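PDB 3GD5: ornithine carbamoyltransferase, which probably catalyses the reversible transfer of the carbamoyl group from carbamoyl phosphate to ornithine, giving citrulline on the route to arginine. Local coordinates for residues Leu53-Leu56 with Arg61-Val64; Asp218-Ala223 with Leu260-Ala265. One frame throughout, in Å; residues are numbered along the deposited sequence.

Contact 1: Leu53-Leu56 with Arg61-Val64; sequences LVFL and RTRV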
# COMPACT_ATOMS: atom_id res chain seq x y z
N LEU A 53 12.43 -21.85 -8.46
CA LEU A 53 13.14 -20.62 -8.13
C LEU A 53 12.44 -19.95 -6.96
O LEU A 53 11.30 -19.51 -7.09
CB LEU A 53 13.12 -19.66 -9.32
CG LEU A 53 13.54 -20.23 -10.68
CD1 LEU A 53 13.22 -19.20 -11.76
CD2 LEU A 53 15.02 -20.57 -10.67
N VAL A 54 13.10 -19.89 -5.80
CA VAL A 54 12.50 -19.23 -4.65
C VAL A 54 13.32 -18.00 -4.29
O VAL A 54 14.32 -18.07 -3.58
CB VAL A 54 12.39 -20.18 -3.44
CG1 VAL A 54 13.68 -20.89 -3.24
CG2 VAL A 54 12.02 -19.40 -2.18
N PHE A 55 12.89 -16.86 -4.83
CA PHE A 55 13.58 -15.61 -4.60
C PHE A 55 12.82 -14.76 -3.59
O PHE A 55 11.75 -14.23 -3.90
CB PHE A 55 13.72 -14.83 -5.91
CG PHE A 55 14.46 -15.57 -6.99
CD1 PHE A 55 15.23 -16.70 -6.68
CD2 PHE A 55 14.42 -15.13 -8.30
CE1 PHE A 55 15.96 -17.37 -7.67
CE2 PHE A 55 15.15 -15.79 -9.31
CZ PHE A 55 15.92 -16.91 -8.98
N LEU A 56 13.38 -14.64 -2.40
CA LEU A 56 12.76 -13.83 -1.36
C LEU A 56 12.89 -12.37 -1.73
O LEU A 56 12.33 -11.49 -1.08
CB LEU A 56 13.42 -14.09 -0.00
CG LEU A 56 12.93 -15.33 0.75
CD1 LEU A 56 13.22 -16.58 -0.06
CD2 LEU A 56 13.62 -15.39 2.11
N ARG A 61 17.12 -10.46 -13.48
CA ARG A 61 18.42 -10.80 -14.04
C ARG A 61 18.74 -12.25 -13.69
O ARG A 61 19.02 -13.08 -14.56
CB ARG A 61 19.47 -9.88 -13.42
CG ARG A 61 20.86 -9.98 -14.02
CD ARG A 61 21.80 -9.09 -13.22
NE ARG A 61 21.30 -7.72 -13.15
CZ ARG A 61 21.24 -6.89 -14.19
NH1 ARG A 61 21.65 -7.29 -15.38
NH2 ARG A 61 20.77 -5.66 -14.03
N THR A 62 18.69 -12.55 -12.40
CA THR A 62 18.98 -13.90 -11.96
C THR A 62 17.94 -14.86 -12.48
O THR A 62 18.27 -15.94 -12.98
CB THR A 62 19.03 -13.99 -10.44
OG1 THR A 62 19.99 -13.06 -9.94
CG2 THR A 62 19.43 -15.40 -10.00
N ARG A 63 16.67 -14.48 -12.39
CA ARG A 63 15.59 -15.36 -12.84
C ARG A 63 15.69 -15.73 -14.31
O ARG A 63 15.48 -16.88 -14.66
CB ARG A 63 14.22 -14.74 -12.54
CG ARG A 63 13.05 -15.69 -12.81
CD ARG A 63 11.79 -15.27 -12.04
NE ARG A 63 11.32 -13.94 -12.42
CZ ARG A 63 10.87 -13.62 -13.63
NH1 ARG A 63 10.81 -14.54 -14.58
NH2 ARG A 63 10.48 -12.38 -13.88
N VAL A 64 16.02 -14.77 -15.17
CA VAL A 64 16.14 -15.07 -16.59
C VAL A 64 17.34 -15.96 -16.91
O VAL A 64 17.23 -16.93 -17.66
CB VAL A 64 16.22 -13.77 -17.44
CG1 VAL A 64 17.39 -12.92 -16.98
CG2 VAL A 64 16.38 -14.12 -18.92

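Contact 2: Asp218-Ala223 with Leu260-Ala265; sequences DPFEAA and LNCAAA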
# COMPACT_ATOMS: atom_id res chain seq x y z
N ASP A 218 43.55 1.45 -0.33
CA ASP A 218 43.77 2.22 -1.56
C ASP A 218 43.50 1.43 -2.83
O ASP A 218 44.10 0.39 -3.07
CB ASP A 218 45.21 2.76 -1.61
CG ASP A 218 45.55 3.38 -2.97
OD1 ASP A 218 44.78 4.22 -3.47
OD2 ASP A 218 46.61 3.02 -3.53
N PRO A 219 42.59 1.94 -3.67
CA PRO A 219 42.20 1.32 -4.94
C PRO A 219 43.25 1.45 -6.05
O PRO A 219 43.31 0.62 -6.96
CB PRO A 219 40.90 2.05 -5.29
CG PRO A 219 41.16 3.42 -4.78
CD PRO A 219 41.79 3.16 -3.42
N PHE A 220 44.08 2.49 -5.97
CA PHE A 220 45.13 2.68 -6.96
C PHE A 220 46.28 1.72 -6.69
O PHE A 220 47.07 1.42 -7.57
CB PHE A 220 45.63 4.12 -6.95
CG PHE A 220 44.71 5.07 -7.64
CD1 PHE A 220 43.75 5.78 -6.93
CD2 PHE A 220 44.76 5.22 -9.03
CE1 PHE A 220 42.86 6.62 -7.58
CE2 PHE A 220 43.87 6.06 -9.69
CZ PHE A 220 42.92 6.77 -8.96
N GLU A 221 46.34 1.23 -5.45
CA GLU A 221 47.37 0.28 -5.05
C GLU A 221 46.97 -1.09 -5.57
O GLU A 221 47.74 -1.77 -6.24
CB GLU A 221 47.46 0.24 -3.52
CG GLU A 221 48.64 -0.56 -3.00
CD GLU A 221 49.97 0.06 -3.37
OE1 GLU A 221 50.25 1.21 -2.95
OE2 GLU A 221 50.75 -0.61 -4.10
N ALA A 222 45.73 -1.47 -5.28
CA ALA A 222 45.18 -2.75 -5.69
C ALA A 222 45.17 -2.93 -7.21
O ALA A 222 45.46 -4.02 -7.72
CB ALA A 222 43.76 -2.91 -5.14
N ALA A 223 44.86 -1.86 -7.92
CA ALA A 223 44.78 -1.89 -9.38
C ALA A 223 46.12 -2.00 -10.10
O ALA A 223 46.18 -2.47 -11.24
CB ALA A 223 44.02 -0.66 -9.88
N LEU A 260 42.26 2.71 -14.48
CA LEU A 260 42.61 1.80 -15.56
C LEU A 260 44.06 1.96 -15.97
O LEU A 260 44.77 0.99 -16.24
CB LEU A 260 41.73 2.09 -16.78
CG LEU A 260 40.56 1.16 -17.08
CD1 LEU A 260 39.82 1.66 -18.31
CD2 LEU A 260 41.08 -0.25 -17.31
N ASN A 261 44.51 3.21 -16.01
CA ASN A 261 45.87 3.50 -16.40
C ASN A 261 46.91 2.91 -15.46
O ASN A 261 48.07 2.73 -15.84
CB ASN A 261 46.05 5.02 -16.50
CG ASN A 261 47.21 5.39 -17.40
OD1 ASN A 261 47.23 5.05 -18.58
ND2 ASN A 261 48.18 6.10 -16.84
N CYS A 262 46.49 2.60 -14.24
CA CYS A 262 47.39 2.03 -13.23
C CYS A 262 47.49 0.51 -13.28
O CYS A 262 48.30 -0.08 -12.58
CB CYS A 262 46.92 2.44 -11.83
SG CYS A 262 46.72 4.21 -11.59
N ALA A 263 46.67 -0.11 -14.12
CA ALA A 263 46.67 -1.56 -14.23
C ALA A 263 47.45 -2.04 -15.45
O ALA A 263 48.03 -1.23 -16.18
CB ALA A 263 45.23 -2.07 -14.30
N ALA A 264 47.47 -3.35 -15.67
CA ALA A 264 48.17 -3.92 -16.82
C ALA A 264 47.60 -3.29 -18.08
O ALA A 264 46.53 -2.69 -18.06
CB ALA A 264 47.99 -5.43 -16.85
N ALA A 265 48.32 -3.44 -19.19
CA ALA A 265 47.90 -2.87 -20.47
C ALA A 265 46.73 -3.63 -21.08
O ALA A 265 45.90 -3.05 -21.77
CB ALA A 265 49.07 -2.85 -21.44

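Contact 1: Leu53-Leu56 with Arg61-Val64
Thr62, near the start of helix 60-72, meets the aromatic ring of Phe55 with its methyl: CG2 of Thr62 lies 4.0 Å from CZ of Phe55, approaching obliquely. The first torsion decides which branch does this, since OG1 stands anti to the carbonyl carbon (chi1 -56°) and CG2 is thereby turned to the strand, while OG1 hydrogen-bonds with the hydroxyl of Ser59. One residue on, Arg63 offers the aliphatic root of its side chain. Its CB is 3.5 Å from CE2 of Phe55, and its CA lies in the ring plane, so the phenyl group drives its rim at the helix backbone. Leu53 completes the strand side: its CD1 comes to 3.7 Å from CG of Arg63, the two side chains crossing at about a right angle, and its CB rests 3.9 Å above the plane of the Phe55 ring, offset toward the rim. The Arg63 chain bends at chi3 (60°), and NH2 hydrogen-bonds to the backbone O of Asp79 of the second subunit. No hydrogen bond links the two segments, which bury 170 Å² within a beta-alpha-beta unit. Arg61 and Thr62 belong to the residues assigned by similarity to carbamoyl phosphate binding. The chemistry implies a division of labour: methyl, methylene and ring carbons seat the helix on the strand, while the guanidinium of Arg63 serves the subunit interface.

Contact 2: Asp218-Ala223 with Leu260-Ala265
Ala223 and Ala263 bring the two backbones together, their CA atoms only 5.2 Å apart, and this is the tightly packed part of the contact. The carbonyl oxygen of Ala223 lies 3.2 Å from CA of Ala263, with an angle of 128° at the hydrogen, a CA-H...O contact that is bent rather than straight. The same oxygen stands 3.5 Å from O of Cys262; both are acceptors, so that approach is no bond. Small side chains permit the closeness: the buried Ala223 directs its CB at the other segment and also packs on Leu229 and Leu259.

The partly exposed rim is held by one larger side chain from each segment, and the exposed Asn261 and Ala265 make the solvent side. SG of Cys262 comes to 3.4 Å from CD2 of Phe220, while its distance to the ring centroid is 4.7 Å. The line to that centroid runs 87° off the ring normal, placing the sulfur at the edge and not over a face. This sulfur-aromatic contact follows from the cysteine torsion, which sets SG anti to the carbonyl carbon (chi1 -54°). The backbone N of Phe220 donates to OD1 of Asp218 at 3.1 Å, reaching the oxygen from above the carboxylate plane, so Asp218 is the N-cap of helix 219-223. Across the segments themselves no hydrogen bond forms.

Beyond Ala263 the chain leaves the contact, and Ala264 pairs through its backbone with Ala226. Helix 219-223 precedes strand 228-231 and helix 257-261 precedes strand 268-271, two adjacent parallel strands. Contact between helix 219-223 and the turn that leaves helix 257-261 fits the Rossmann-like alpha/beta fold of the ornithine-binding domain.

In the fold
The two contacts sit on opposite sides of the chain's centre, with their own centres about 34 Å apart and no shared element. Contact 1 is the more central, about 15 Å from the centre of the chain against about 22 Å for contact 2; both are partly buried. Contact 1 packs a strand against the helix that follows it in the carbamoyl phosphate domain, touches a second subunit and includes residues assigned by similarity to carbamoyl phosphate binding. Contact 2 joins a short helix to the loop after another in the ornithine domain, away from the ligand sites and untouched by other chains. Neither has a cross-segment hydrogen bond, but contact 1 relies on carbon packing, contact 2 on sulfur and backbone approaches.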